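Local structure of SusD homolog (Bacteroides thetaiotaomicron VPI-5482, 3FDH) at residues G253-R258 with K290-V295; R281-P286 with V295-P300; S320-A325 with L366-S371. The protein probably binds glycans at the bacterial outer membrane, as SusD/RagB-family lipoproteins do, and so would take part in sugar capture and uptake. One frame throughout, in Å; residues are numbered along the deposited sequence.

Contact 1 of 3, residues G253-R258 with K290-V295; sequences GFYNSR and KKRSQV
Tyr255 and Arg292 bridge a wide backbone gap, their CA atoms standing 15.3 Å apart, although these are the closest CA atoms between 253-258 and 290-295. The contact joins helix 250-258 to the short strand 292-293 in the mainly helical SusD-like fold, and just 59 Å² is buried. Two long side chains coming from opposite directions cover the distance. The phenol extends from the helix with CG anti to the backbone N (chi1 -173°), and the arginine chain is extended from CG to NE. Tyr255 OH lies 3.1 Å from Arg292 NH2, which sits at the edge of the phenol ring near its plane. The ring and guanidinium planes are inclined by 64°, which excludes parallel stacking.

The guanidinium has clear hydrogen-bond partners outside the two segments: the carbonyl oxygen of Thr285 for NH1 and Tyr324 OH for NH2. Together these would limit rotation of the buried charged group and help to satisfy it. Both tyrosine hydroxyls thus lie near NH2, and the Tyr255 and Tyr324 rings meet edge-to-face, with Tyr255 OH 4.1 Å from the guanidinium carbon, Arg292 CZ.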
ATOM      1  N   GLY A 253       6.966  -6.450  11.918  1.00 31.29           N
ATOM      2  CA  GLY A 253       8.009  -7.449  11.738  1.00 30.28           C
ATOM      3  C   GLY A 253       9.329  -6.855  11.353  1.00 29.51           C
ATOM      4  O   GLY A 253      10.389  -7.226  11.885  1.00 28.81           O
ATOM      5  N   PHE A 254       9.273  -5.934  10.410  1.00 29.09           N
ATOM      6  CA  PHE A 254      10.474  -5.228   9.969  1.00 28.46           C
ATOM      7  C   PHE A 254      11.138  -4.502  11.117  1.00 28.61           C
ATOM      8  O   PHE A 254      12.340  -4.613  11.321  1.00 29.59           O
ATOM      9  CB  PHE A 254      10.201  -4.217   8.854  1.00 28.80           C
ATOM     10  CG  PHE A 254      11.386  -3.318   8.593  1.00 29.65           C
ATOM     11  CD1 PHE A 254      12.464  -3.770   7.856  1.00 33.02           C
ATOM     12  CD2 PHE A 254      11.446  -2.039   9.150  1.00 34.14           C
ATOM     13  CE1 PHE A 254      13.563  -2.955   7.657  1.00 28.49           C
ATOM     14  CE2 PHE A 254      12.551  -1.234   8.959  1.00 31.90           C
ATOM     15  CZ  PHE A 254      13.597  -1.686   8.214  1.00 30.80           C
ATOM     16  N   TYR A 255      10.350  -3.777  11.891  1.00 28.02           N
ATOM     17  CA  TYR A 255      10.906  -3.015  13.022  1.00 28.80           C
ATOM     18  C   TYR A 255      11.426  -3.942  14.116  1.00 27.85           C
ATOM     19  O   TYR A 255      12.402  -3.669  14.808  1.00 28.47           O
ATOM     20  CB  TYR A 255       9.890  -2.015  13.612  1.00 28.43           C
ATOM     21  CG  TYR A 255      10.559  -1.148  14.652  1.00 27.55           C
ATOM     22  CD1 TYR A 255      11.313  -0.040  14.282  1.00 26.70           C
ATOM     23  CD2 TYR A 255      10.434  -1.431  16.007  1.00 27.01           C
ATOM     24  CE1 TYR A 255      11.972   0.731  15.218  1.00 28.20           C
ATOM     25  CE2 TYR A 255      11.098  -0.682  16.949  1.00 28.04           C
ATOM     26  CZ  TYR A 255      11.869   0.398  16.554  1.00 28.02           C
ATOM     27  OH  TYR A 255      12.501   1.143  17.526  1.00 29.47           O
ATOM     28  N   ASN A 256      10.749  -5.065  14.249  1.00 29.70           N
ATOM     29  CA  ASN A 256      11.073  -6.028  15.290  1.00 31.13           C
ATOM     30  C   ASN A 256      12.395  -6.668  14.970  1.00 30.40           C
ATOM     31  O   ASN A 256      13.174  -6.974  15.866  1.00 31.38           O
ATOM     32  CB  ASN A 256       9.982  -7.075  15.383  1.00 30.26           C
ATOM     33  CG  ASN A 256      10.269  -8.124  16.407  1.00 34.48           C
ATOM     34  OD1 ASN A 256      10.536  -9.281  16.043  1.00 34.17           O
ATOM     35  ND2 ASN A 256      10.225  -7.748  17.699  1.00 28.47           N
ATOM     36  N   SER A 257      12.647  -6.830  13.674  1.00 30.96           N
ATOM     37  CA  SER A 257      13.863  -7.483  13.157  1.00 31.75           C
ATOM     38  C   SER A 257      15.036  -6.556  12.891  1.00 31.14           C
ATOM     39  O   SER A 257      16.191  -6.972  13.011  1.00 31.98           O
ATOM     40  CB  SER A 257      13.582  -8.209  11.841  1.00 32.91           C
ATOM     41  OG  SER A 257      12.786  -9.358  12.098  1.00 35.82           O
ATOM     42  N   ARG A 258      14.722  -5.321  12.528  1.00 29.85           N
ATOM     43  CA  ARG A 258      15.720  -4.345  12.076  1.00 30.53           C
ATOM     44  C   ARG A 258      15.790  -3.031  12.821  1.00 30.65           C
ATOM     45  O   ARG A 258      16.783  -2.314  12.713  1.00 30.91           O
ATOM     46  CB  ARG A 258      15.480  -4.035  10.590  1.00 31.20           C
ATOM     47  CG  ARG A 258      15.446  -5.265   9.737  1.00 35.04           C
ATOM     48  CD  ARG A 258      16.806  -5.897   9.742  1.00 40.29           C
ATOM     49  NE  ARG A 258      16.724  -7.332   9.507  1.00 46.71           N
ATOM     50  CZ  ARG A 258      17.652  -8.189   9.920  1.00 52.61           C
ATOM     51  NH1 ARG A 258      18.736  -7.740  10.595  1.00 45.88           N
ATOM     52  NH2 ARG A 258      17.495  -9.483   9.666  1.00 54.01           N
ATOM     53  N   LYS A 290      14.303   2.640  30.468  1.00 34.13           N
ATOM     54  CA  LYS A 290      13.447   1.469  30.308  1.00 34.58           C
ATOM     55  C   LYS A 290      12.038   1.772  29.832  1.00 34.21           C
ATOM     56  O   LYS A 290      11.186   0.876  29.771  1.00 35.04           O
ATOM     57  CB  LYS A 290      13.319   0.710  31.633  1.00 33.90           C
ATOM     58  CG  LYS A 290      14.612   0.092  32.169  1.00 37.85           C
ATOM     59  CD  LYS A 290      14.350  -0.764  33.424  1.00 42.47           C
ATOM     60  N   LYS A 291      11.789   3.041  29.543  1.00 32.20           N
ATOM     61  CA  LYS A 291      10.459   3.454  29.065  1.00 32.54           C
ATOM     62  C   LYS A 291      10.508   4.349  27.853  1.00 30.74           C
ATOM     63  O   LYS A 291      11.347   5.244  27.761  1.00 32.22           O
ATOM     64  CB  LYS A 291       9.713   4.295  30.125  1.00 30.73           C
ATOM     65  CG  LYS A 291       9.274   3.624  31.436  1.00 33.25           C
ATOM     66  CD  LYS A 291       7.953   2.881  31.342  1.00 35.23           C
ATOM     67  CE  LYS A 291       7.637   2.226  32.678  1.00 38.69           C
ATOM     68  NZ  LYS A 291       6.442   1.398  32.626  1.00 36.54           N
ATOM     69  N   ARG A 292       9.560   4.120  26.960  1.00 29.60           N
ATOM     70  CA  ARG A 292       9.301   5.070  25.898  1.00 30.17           C
ATOM     71  C   ARG A 292       8.125   5.847  26.436  1.00 30.42           C
ATOM     72  O   ARG A 292       7.396   5.368  27.317  1.00 27.54           O
ATOM     73  CB  ARG A 292       8.861   4.428  24.579  1.00 31.91           C
ATOM     74  CG  ARG A 292       9.828   3.464  23.958  1.00 33.52           C
ATOM     75  CD  ARG A 292       9.308   3.066  22.604  1.00 31.85           C
ATOM     76  NE  ARG A 292      10.138   2.080  21.949  1.00 31.03           N
ATOM     77  CZ  ARG A 292      11.125   2.409  21.144  1.00 28.72           C
ATOM     78  NH1 ARG A 292      11.357   3.686  20.917  1.00 30.24           N
ATOM     79  NH2 ARG A 292      11.850   1.477  20.550  1.00 31.91           N
ATOM     80  N   SER A 293       7.966   7.054  25.916  1.00 29.70           N
ATOM     81  CA  SER A 293       6.839   7.895  26.272  1.00 28.74           C
ATOM     82  C   SER A 293       6.083   8.316  25.038  1.00 27.83           C
ATOM     83  O   SER A 293       6.674   8.582  24.006  1.00 26.95           O
ATOM     84  CB  SER A 293       7.316   9.142  27.000  1.00 28.43           C
ATOM     85  OG  SER A 293       7.974   8.791  28.195  1.00 26.36           O
ATOM     86  N   GLN A 294       4.766   8.366  25.167  1.00 28.22           N
ATOM     87  CA  GLN A 294       3.893   8.817  24.078  1.00 28.59           C
ATOM     88  C   GLN A 294       3.877  10.337  24.185  1.00 28.44           C
ATOM     89  O   GLN A 294       3.495  10.888  25.216  1.00 29.25           O
ATOM     90  CB  GLN A 294       2.509   8.221  24.262  1.00 29.13           C
ATOM     91  CG  GLN A 294       1.495   8.546  23.214  1.00 27.40           C
ATOM     92  CD  GLN A 294       0.144   7.961  23.556  1.00 26.94           C
ATOM     93  OE1 GLN A 294      -0.166   7.753  24.721  1.00 29.31           O
ATOM     94  NE2 GLN A 294      -0.672   7.692  22.537  1.00 27.15           N
ATOM     95  N   VAL A 295       4.319  10.988  23.112  1.00 29.96           N
ATOM     96  CA  VAL A 295       4.491  12.447  23.060  1.00 28.89           C
ATOM     97  C   VAL A 295       3.993  13.096  21.769  1.00 29.75           C
ATOM     98  O   VAL A 295       3.748  12.436  20.778  1.00 29.41           O
ATOM     99  CB  VAL A 295       5.991  12.843  23.286  1.00 28.13           C
ATOM    100  CG1 VAL A 295       6.520  12.378  24.679  1.00 21.63           C
ATOM    101  CG2 VAL A 295       6.878  12.292  22.175  1.00 26.25           C
TER

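Contact 2 of 3, residues R281-P286 with V295-P300; sequences RAFFTP and VAANDP
Phe283 and Val295 pair across an antiparallel, hairpin-like reversal of the chain. Strand 283-284 supplies one arm, while the other runs from strand 292-293 into a type I beta turn at Ala296-Asp299.

Hydrogen bonding sets the register. Val295 N donates to Phe283 O over 3.1 Å with an N-H...O angle of 161°, and the donor is tilted 30° out of the carbonyl plane. The reciprocal bond is absent, because Phe283 N and Val295 O are 4.4 Å apart. A water fills this position: it accepts from Phe283 N at 3.0 Å and donates to Val295 O at 2.6 Å. One side of the pair is therefore direct and the other is mediated by water. Beyond it, the turn is closed by Asp299 N bonding to Ala296 O at 3.0 Å, and a backbone bond between Thr285 and Ser293 continues the antiparallel pairing toward the hairpin's loop.

Two apolar contacts accompany the hydrogen bond, Thr285 with Val295 and Phe283 with Ala297. The Thr285 and Val295 side chains cross at about a right angle, and Thr285 CG2 meets both Val295 CG1 and Val295 CG2, each at 3.6 Å. Farther along, Phe283 CE2 packs obliquely against Ala297 CB at 3.8 Å; Leu271 and Leu272 of helix 265-274 touch Phe283 and Ala297 respectively, and the Phe283 ring also meets Trp425.

The polar branch of Thr285 works separately from its methyl. With chi1 at 67°, OG1 lies between the backbone N and carbonyl carbon, leaving CG2 for the valine. Thr285 OG1 accepts a bond from Ser293 N and donates one to Pro286 O, with 2.7 Å between Thr285 OG1 and Pro286 O.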
ATOM      1  N   ARG A 281      -0.734  11.665  19.382  1.00 30.46           N
ATOM      2  CA  ARG A 281      -1.053  10.322  19.789  1.00 30.73           C
ATOM      3  C   ARG A 281      -0.300   9.171  19.154  1.00 28.98           C
ATOM      4  O   ARG A 281      -0.178   8.113  19.765  1.00 29.09           O
ATOM      5  CB  ARG A 281      -2.561  10.168  19.598  1.00 29.53           C
ATOM      6  CG  ARG A 281      -3.093   8.916  20.082  1.00 35.30           C
ATOM      7  CD  ARG A 281      -4.574   8.991  20.304  1.00 28.22           C
ATOM      8  NE  ARG A 281      -5.073   7.655  20.632  1.00 33.61           N
ATOM      9  CZ  ARG A 281      -4.942   7.062  21.816  1.00 28.27           C
ATOM     10  NH1 ARG A 281      -4.322   7.679  22.795  1.00 26.43           N
ATOM     11  NH2 ARG A 281      -5.395   5.840  21.999  1.00 31.12           N
ATOM     12  N   ALA A 282       0.285   9.409  17.972  1.00 28.65           N
ATOM     13  CA  ALA A 282       0.905   8.354  17.180  1.00 28.72           C
ATOM     14  C   ALA A 282       2.442   8.304  17.200  1.00 27.21           C
ATOM     15  O   ALA A 282       3.068   7.704  16.342  1.00 28.67           O
ATOM     16  CB  ALA A 282       0.425   8.455  15.732  1.00 27.60           C
ATOM     17  N   PHE A 283       3.023   8.936  18.187  1.00 25.91           N
ATOM     18  CA  PHE A 283       4.490   9.006  18.347  1.00 26.39           C
ATOM     19  C   PHE A 283       4.982   8.641  19.722  1.00 27.15           C
ATOM     20  O   PHE A 283       4.412   9.033  20.728  1.00 28.39           O
ATOM     21  CB  PHE A 283       5.021  10.405  17.973  1.00 25.16           C
ATOM     22  CG  PHE A 283       4.786  10.772  16.545  1.00 27.86           C
ATOM     23  CD1 PHE A 283       5.539  10.200  15.542  1.00 27.76           C
ATOM     24  CD2 PHE A 283       3.838  11.702  16.202  1.00 30.24           C
ATOM     25  CE1 PHE A 283       5.316  10.522  14.218  1.00 30.52           C
ATOM     26  CE2 PHE A 283       3.616  12.035  14.876  1.00 33.59           C
ATOM     27  CZ  PHE A 283       4.366  11.454  13.881  1.00 29.26           C
ATOM     28  N   PHE A 284       6.064   7.866  19.729  1.00 27.91           N
ATOM     29  CA  PHE A 284       6.754   7.429  20.917  1.00 27.41           C
ATOM     30  C   PHE A 284       8.228   7.839  20.867  1.00 28.21           C
ATOM     31  O   PHE A 284       8.901   7.816  19.837  1.00 30.32           O
ATOM     32  CB  PHE A 284       6.720   5.906  21.148  1.00 29.21           C
ATOM     33  CG  PHE A 284       5.343   5.279  21.125  1.00 30.60           C
ATOM     34  CD1 PHE A 284       4.221   5.961  21.561  1.00 31.18           C
ATOM     35  CD2 PHE A 284       5.210   3.938  20.742  1.00 33.68           C
ATOM     36  CE1 PHE A 284       2.967   5.345  21.562  1.00 29.54           C
ATOM     37  CE2 PHE A 284       3.974   3.312  20.746  1.00 30.78           C
ATOM     38  CZ  PHE A 284       2.842   4.024  21.156  1.00 28.38           C
ATOM     39  N   THR A 285       8.710   8.208  22.040  1.00 28.46           N
ATOM     40  CA  THR A 285      10.106   8.597  22.184  1.00 27.31           C
ATOM     41  C   THR A 285      11.026   7.384  22.091  1.00 29.70           C
ATOM     42  O   THR A 285      10.581   6.224  22.074  1.00 29.95           O
ATOM     43  CB  THR A 285      10.381   9.205  23.598  1.00 26.98           C
ATOM     44  OG1 THR A 285      10.217   8.176  24.595  1.00 25.86           O
ATOM     45  CG2 THR A 285       9.461  10.417  23.900  1.00 28.87           C
ATOM     46  N   PRO A 286      12.332   7.650  22.007  1.00 31.73           N
ATOM     47  CA  PRO A 286      13.281   6.566  22.181  1.00 32.23           C
ATOM     48  C   PRO A 286      13.134   6.034  23.604  1.00 31.56           C
ATOM     49  O   PRO A 286      12.456   6.636  24.442  1.00 32.24           O
ATOM     50  CB  PRO A 286      14.651   7.244  22.018  1.00 31.64           C
ATOM     51  CG  PRO A 286      14.397   8.608  21.513  1.00 33.76           C
ATOM     52  CD  PRO A 286      12.978   8.956  21.770  1.00 30.80           C
ATOM     53  N   VAL A 295       4.319  10.988  23.112  1.00 29.96           N
ATOM     54  CA  VAL A 295       4.491  12.447  23.060  1.00 28.89           C
ATOM     55  C   VAL A 295       3.993  13.096  21.769  1.00 29.75           C
ATOM     56  O   VAL A 295       3.748  12.436  20.778  1.00 29.41           O
ATOM     57  CB  VAL A 295       5.991  12.843  23.286  1.00 28.13           C
ATOM     58  CG1 VAL A 295       6.520  12.378  24.679  1.00 21.63           C
ATOM     59  CG2 VAL A 295       6.878  12.292  22.175  1.00 26.25           C
ATOM     60  N   ALA A 296       3.781  14.407  21.840  1.00 29.85           N
ATOM     61  CA  ALA A 296       3.351  15.192  20.676  1.00 28.53           C
ATOM     62  C   ALA A 296       4.501  15.276  19.693  1.00 28.31           C
ATOM     63  O   ALA A 296       5.660  15.179  20.072  1.00 27.29           O
ATOM     64  CB  ALA A 296       2.877  16.603  21.074  1.00 28.38           C
ATOM     65  N   ALA A 297       4.125  15.407  18.433  1.00 27.38           N
ATOM     66  CA  ALA A 297       5.070  15.491  17.325  1.00 27.42           C
ATOM     67  C   ALA A 297       6.086  16.629  17.499  1.00 28.99           C
ATOM     68  O   ALA A 297       7.184  16.553  16.964  1.00 29.78           O
ATOM     69  CB  ALA A 297       4.338  15.609  15.974  1.00 27.42           C
ATOM     70  N   ASN A 298       5.731  17.639  18.291  1.00 28.25           N
ATOM     71  CA  ASN A 298       6.613  18.802  18.499  1.00 29.05           C
ATOM     72  C   ASN A 298       7.331  18.828  19.841  1.00 30.31           C
ATOM     73  O   ASN A 298       7.980  19.794  20.215  1.00 30.92           O
ATOM     74  CB  ASN A 298       5.862  20.109  18.274  1.00 29.53           C
ATOM     75  CG  ASN A 298       4.756  20.318  19.253  1.00 30.06           C
ATOM     76  OD1 ASN A 298       4.275  19.379  19.868  1.00 32.78           O
ATOM     77  ND2 ASN A 298       4.287  21.548  19.350  1.00 37.56           N
ATOM     78  N   ASP A 299       7.226  17.726  20.544  1.00 30.18           N
ATOM     79  CA  ASP A 299       7.937  17.549  21.794  1.00 29.06           C
ATOM     80  C   ASP A 299       9.384  17.165  21.448  1.00 30.28           C
ATOM     81  O   ASP A 299       9.631  16.171  20.758  1.00 30.69           O
ATOM     82  CB  ASP A 299       7.257  16.442  22.602  1.00 28.89           C
ATOM     83  CG  ASP A 299       7.858  16.248  23.966  1.00 33.17           C
ATOM     84  OD1 ASP A 299       9.093  16.349  24.159  1.00 27.35           O
ATOM     85  OD2 ASP A 299       7.068  15.927  24.860  1.00 26.90           O
ATOM     86  N   PRO A 300      10.363  17.950  21.921  1.00 31.43           N
ATOM     87  CA  PRO A 300      11.724  17.601  21.513  1.00 30.74           C
ATOM     88  C   PRO A 300      12.177  16.244  21.998  1.00 30.11           C
ATOM     89  O   PRO A 300      13.117  15.687  21.457  1.00 30.46           O
ATOM     90  CB  PRO A 300      12.582  18.722  22.132  1.00 31.26           C
ATOM     91  CG  PRO A 300      11.740  19.360  23.140  1.00 33.91           C
ATOM     92  CD  PRO A 300      10.329  19.228  22.639  1.00 31.21           C
TER
HETATM   93  O   HOH W   1       2.011  10.456  20.593  1.00 25.45           O

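Contact 3 of 3, residues S320-A325 with L366-S371; sequences SAFVYA and LNAENS
The Phe322 ring meets Ser371 at its edge: Ser371 CB lies in the ring plane, 3.7 Å from Phe322 CD1 and 3.8 Å from Phe322 CE1. A second approach is oblique to the ring, with Ala368 O 3.9 Å from Phe322 CE1. Farther round the rim, Phe322 CZ faces the methyl of Ala368, the CB atom, at 4.3 Å. Outside the two segments Trp425 meets the same ring edge-to-face, while Phe251 of helix 250-258 and Ile372 also touch the phenylalanine. These neighbours come from parts of the chain well apart in sequence.

Phe322 belongs to a 3-10 segment, 321-323, just after strand 319-320. Its CG is anti to the carbonyl carbon (chi1 -62°), and the ring reaches across to helix 354-379. In this SusD-like fold, rich in helices, the contact therefore seats a short 3-10 turn against a long helix. Tyr324 N bonding to Ala321 O at 3.1 Å gives direct evidence of the tight winding, and a similar bond links Ala325 N to Phe322 O. Phe322 and Ala325 are three positions apart, as are Ala368 and Ser371, so each partner presents a pair of residues about one turn apart.

At the end of the turn the backbones draw close, with Ala325 CA and Ser371 CA 5.5 Å apart. Small side chains permit this approach. The Ala325 methyl, CB, lies 3.6 Å from Ser371 O and 4.1 Å from Ser371 CB, so Ser371 meets both the ring and the alanine. Glu369 starts out from the helix away from this interface; its OE1 forms a salt bridge with Arg281 NE and accepts a bond from Ile391 N.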
ATOM      1  N   SER A 320       7.152   6.095  15.122  1.00 28.43           N
ATOM      2  CA  SER A 320       5.700   6.087  15.031  1.00 28.77           C
ATOM      3  C   SER A 320       5.191   4.929  15.912  1.00 28.39           C
ATOM      4  O   SER A 320       5.853   3.904  16.060  1.00 28.38           O
ATOM      5  CB  SER A 320       5.190   5.921  13.595  1.00 30.03           C
ATOM      6  OG  SER A 320       5.421   4.609  13.088  1.00 31.41           O
ATOM      7  N   ALA A 321       3.998   5.094  16.464  1.00 27.39           N
ATOM      8  CA  ALA A 321       3.361   4.065  17.305  1.00 28.12           C
ATOM      9  C   ALA A 321       3.164   2.758  16.514  1.00 29.02           C
ATOM     10  O   ALA A 321       3.157   1.635  17.043  1.00 28.94           O
ATOM     11  CB  ALA A 321       2.001   4.589  17.829  1.00 27.34           C
ATOM     12  N   PHE A 322       3.079   2.960  15.213  1.00 28.44           N
ATOM     13  CA  PHE A 322       2.734   1.902  14.248  1.00 29.64           C
ATOM     14  C   PHE A 322       3.732   0.732  14.174  1.00 30.52           C
ATOM     15  O   PHE A 322       3.364  -0.395  13.838  1.00 28.13           O
ATOM     16  CB  PHE A 322       2.525   2.491  12.854  1.00 30.00           C
ATOM     17  CG  PHE A 322       1.389   3.466  12.793  1.00 28.50           C
ATOM     18  CD1 PHE A 322       0.090   3.039  13.018  1.00 27.82           C
ATOM     19  CD2 PHE A 322       1.640   4.823  12.600  1.00 30.13           C
ATOM     20  CE1 PHE A 322      -0.942   3.936  12.979  1.00 25.60           C
ATOM     21  CE2 PHE A 322       0.628   5.727  12.577  1.00 29.22           C
ATOM     22  CZ  PHE A 322      -0.686   5.288  12.774  1.00 19.76           C
ATOM     23  N   VAL A 323       4.980   1.005  14.537  1.00 29.53           N
ATOM     24  CA  VAL A 323       6.008  -0.027  14.474  1.00 28.32           C
ATOM     25  C   VAL A 323       5.763  -1.123  15.532  1.00 28.48           C
ATOM     26  O   VAL A 323       6.339  -2.197  15.457  1.00 28.64           O
ATOM     27  CB  VAL A 323       7.454   0.563  14.568  1.00 26.05           C
ATOM     28  CG1 VAL A 323       7.714   1.665  13.450  1.00 26.78           C
ATOM     29  CG2 VAL A 323       7.772   1.073  15.995  1.00 24.79           C
ATOM     30  N   TYR A 324       4.901  -0.851  16.519  1.00 27.51           N
ATOM     31  CA  TYR A 324       4.565  -1.822  17.579  1.00 27.56           C
ATOM     32  C   TYR A 324       3.167  -2.436  17.454  1.00 27.86           C
ATOM     33  O   TYR A 324       2.651  -3.084  18.377  1.00 28.05           O
ATOM     34  CB  TYR A 324       4.770  -1.194  18.968  1.00 27.96           C
ATOM     35  CG  TYR A 324       6.234  -1.221  19.363  1.00 28.58           C
ATOM     36  CD1 TYR A 324       6.848  -2.411  19.721  1.00 29.75           C
ATOM     37  CD2 TYR A 324       7.001  -0.068  19.360  1.00 28.70           C
ATOM     38  CE1 TYR A 324       8.188  -2.440  20.053  1.00 28.83           C
ATOM     39  CE2 TYR A 324       8.342  -0.096  19.662  1.00 26.49           C
ATOM     40  CZ  TYR A 324       8.931  -1.284  19.999  1.00 25.44           C
ATOM     41  OH  TYR A 324      10.272  -1.294  20.351  1.00 33.49           O
ATOM     42  N   ALA A 325       2.549  -2.228  16.294  1.00 27.71           N
ATOM     43  CA  ALA A 325       1.165  -2.713  16.012  1.00 28.28           C
ATOM     44  C   ALA A 325       1.219  -4.179  15.575  1.00 27.71           C
ATOM     45  O   ALA A 325       0.898  -4.521  14.455  1.00 29.34           O
ATOM     46  CB  ALA A 325       0.493  -1.851  14.916  1.00 28.84           C
ATOM     47  N   LEU A 366      -9.985   6.101  12.264  1.00 30.30           N
ATOM     48  CA  LEU A 366     -10.440   4.966  13.112  1.00 30.51           C
ATOM     49  C   LEU A 366      -9.483   3.779  12.901  1.00 30.54           C
ATOM     50  O   LEU A 366      -9.183   3.034  13.832  1.00 29.63           O
ATOM     51  CB  LEU A 366     -11.916   4.598  12.863  1.00 29.81           C
ATOM     52  CG  LEU A 366     -12.938   5.632  13.293  1.00 33.83           C
ATOM     53  CD1 LEU A 366     -14.383   5.107  13.120  1.00 34.24           C
ATOM     54  CD2 LEU A 366     -12.694   5.980  14.741  1.00 32.82           C
ATOM     55  N   ASN A 367      -8.912   3.687  11.705  1.00 28.53           N
ATOM     56  CA  ASN A 367      -7.988   2.596  11.400  1.00 30.63           C
ATOM     57  C   ASN A 367      -6.666   2.879  12.119  1.00 31.17           C
ATOM     58  O   ASN A 367      -5.996   1.987  12.606  1.00 30.08           O
ATOM     59  CB  ASN A 367      -7.756   2.475   9.896  1.00 29.39           C
ATOM     60  CG  ASN A 367      -6.734   1.435   9.542  1.00 32.44           C
ATOM     61  OD1 ASN A 367      -6.904   0.245   9.834  1.00 30.30           O
ATOM     62  ND2 ASN A 367      -5.635   1.885   8.921  1.00 25.04           N
ATOM     63  N   ALA A 368      -6.322   4.159  12.152  1.00 30.06           N
ATOM     64  CA  ALA A 368      -5.114   4.626  12.825  1.00 30.66           C
ATOM     65  C   ALA A 368      -5.201   4.331  14.305  1.00 29.31           C
ATOM     66  O   ALA A 368      -4.272   3.832  14.930  1.00 27.76           O
ATOM     67  CB  ALA A 368      -4.937   6.135  12.609  1.00 29.74           C
ATOM     68  N   GLU A 369      -6.365   4.637  14.868  1.00 29.95           N
ATOM     69  CA  GLU A 369      -6.605   4.402  16.267  1.00 30.43           C
ATOM     70  C   GLU A 369      -6.567   2.908  16.568  1.00 30.86           C
ATOM     71  O   GLU A 369      -6.079   2.493  17.608  1.00 29.96           O
ATOM     72  CB  GLU A 369      -7.952   4.970  16.692  1.00 30.20           C
ATOM     73  CG  GLU A 369      -8.313   4.668  18.145  1.00 30.76           C
ATOM     74  CD  GLU A 369      -7.330   5.279  19.157  1.00 33.52           C
ATOM     75  OE1 GLU A 369      -7.075   6.502  19.116  1.00 29.65           O
ATOM     76  OE2 GLU A 369      -6.830   4.539  20.016  1.00 36.39           O
ATOM     77  N   ASN A 370      -7.078   2.110  15.645  1.00 28.44           N
ATOM     78  CA  ASN A 370      -7.040   0.662  15.830  1.00 28.76           C
ATOM     79  C   ASN A 370      -5.595   0.227  16.008  1.00 25.61           C
ATOM     80  O   ASN A 370      -5.253  -0.492  16.947  1.00 26.28           O
ATOM     81  CB  ASN A 370      -7.666  -0.077  14.646  1.00 27.32           C
ATOM     82  CG  ASN A 370      -7.873  -1.566  14.922  1.00 30.99           C
ATOM     83  OD1 ASN A 370      -8.546  -1.953  15.884  1.00 33.21           O
ATOM     84  ND2 ASN A 370      -7.292  -2.403  14.077  1.00 29.96           N
ATOM     85  N   SER A 371      -4.728   0.662  15.103  1.00 24.87           N
ATOM     86  CA  SER A 371      -3.339   0.265  15.200  1.00 26.50           C
ATOM     87  C   SER A 371      -2.577   0.843  16.364  1.00 28.36           C
ATOM     88  O   SER A 371      -1.720   0.185  16.971  1.00 26.09           O
ATOM     89  CB  SER A 371      -2.613   0.640  13.913  1.00 26.46           C
ATOM     90  OG  SER A 371      -3.245  -0.046  12.868  1.00 27.93           O
TER

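In the fold
From the N terminus, helix 250-258 opens contact 1, and the chain runs through helix 265-274 before strand 283-284 opens contact 2. Residues 290-295 then close the 31-residue excursion of contact 1, and 295-300 close the eight-residue one of contact 2. The two contacts therefore cross, and they share Val295. Contact 3 follows in series: 320-325 opens it and 366-371 closes it after 40 intervening residues, 26 of them helical. In space all three adjoin, their centres 12 to 14 Å apart. A backbone bond between Ala282 and Ala321 joins the hairpin-like region of contact 2 to contact 3, whose second segment belongs to helix 354-379.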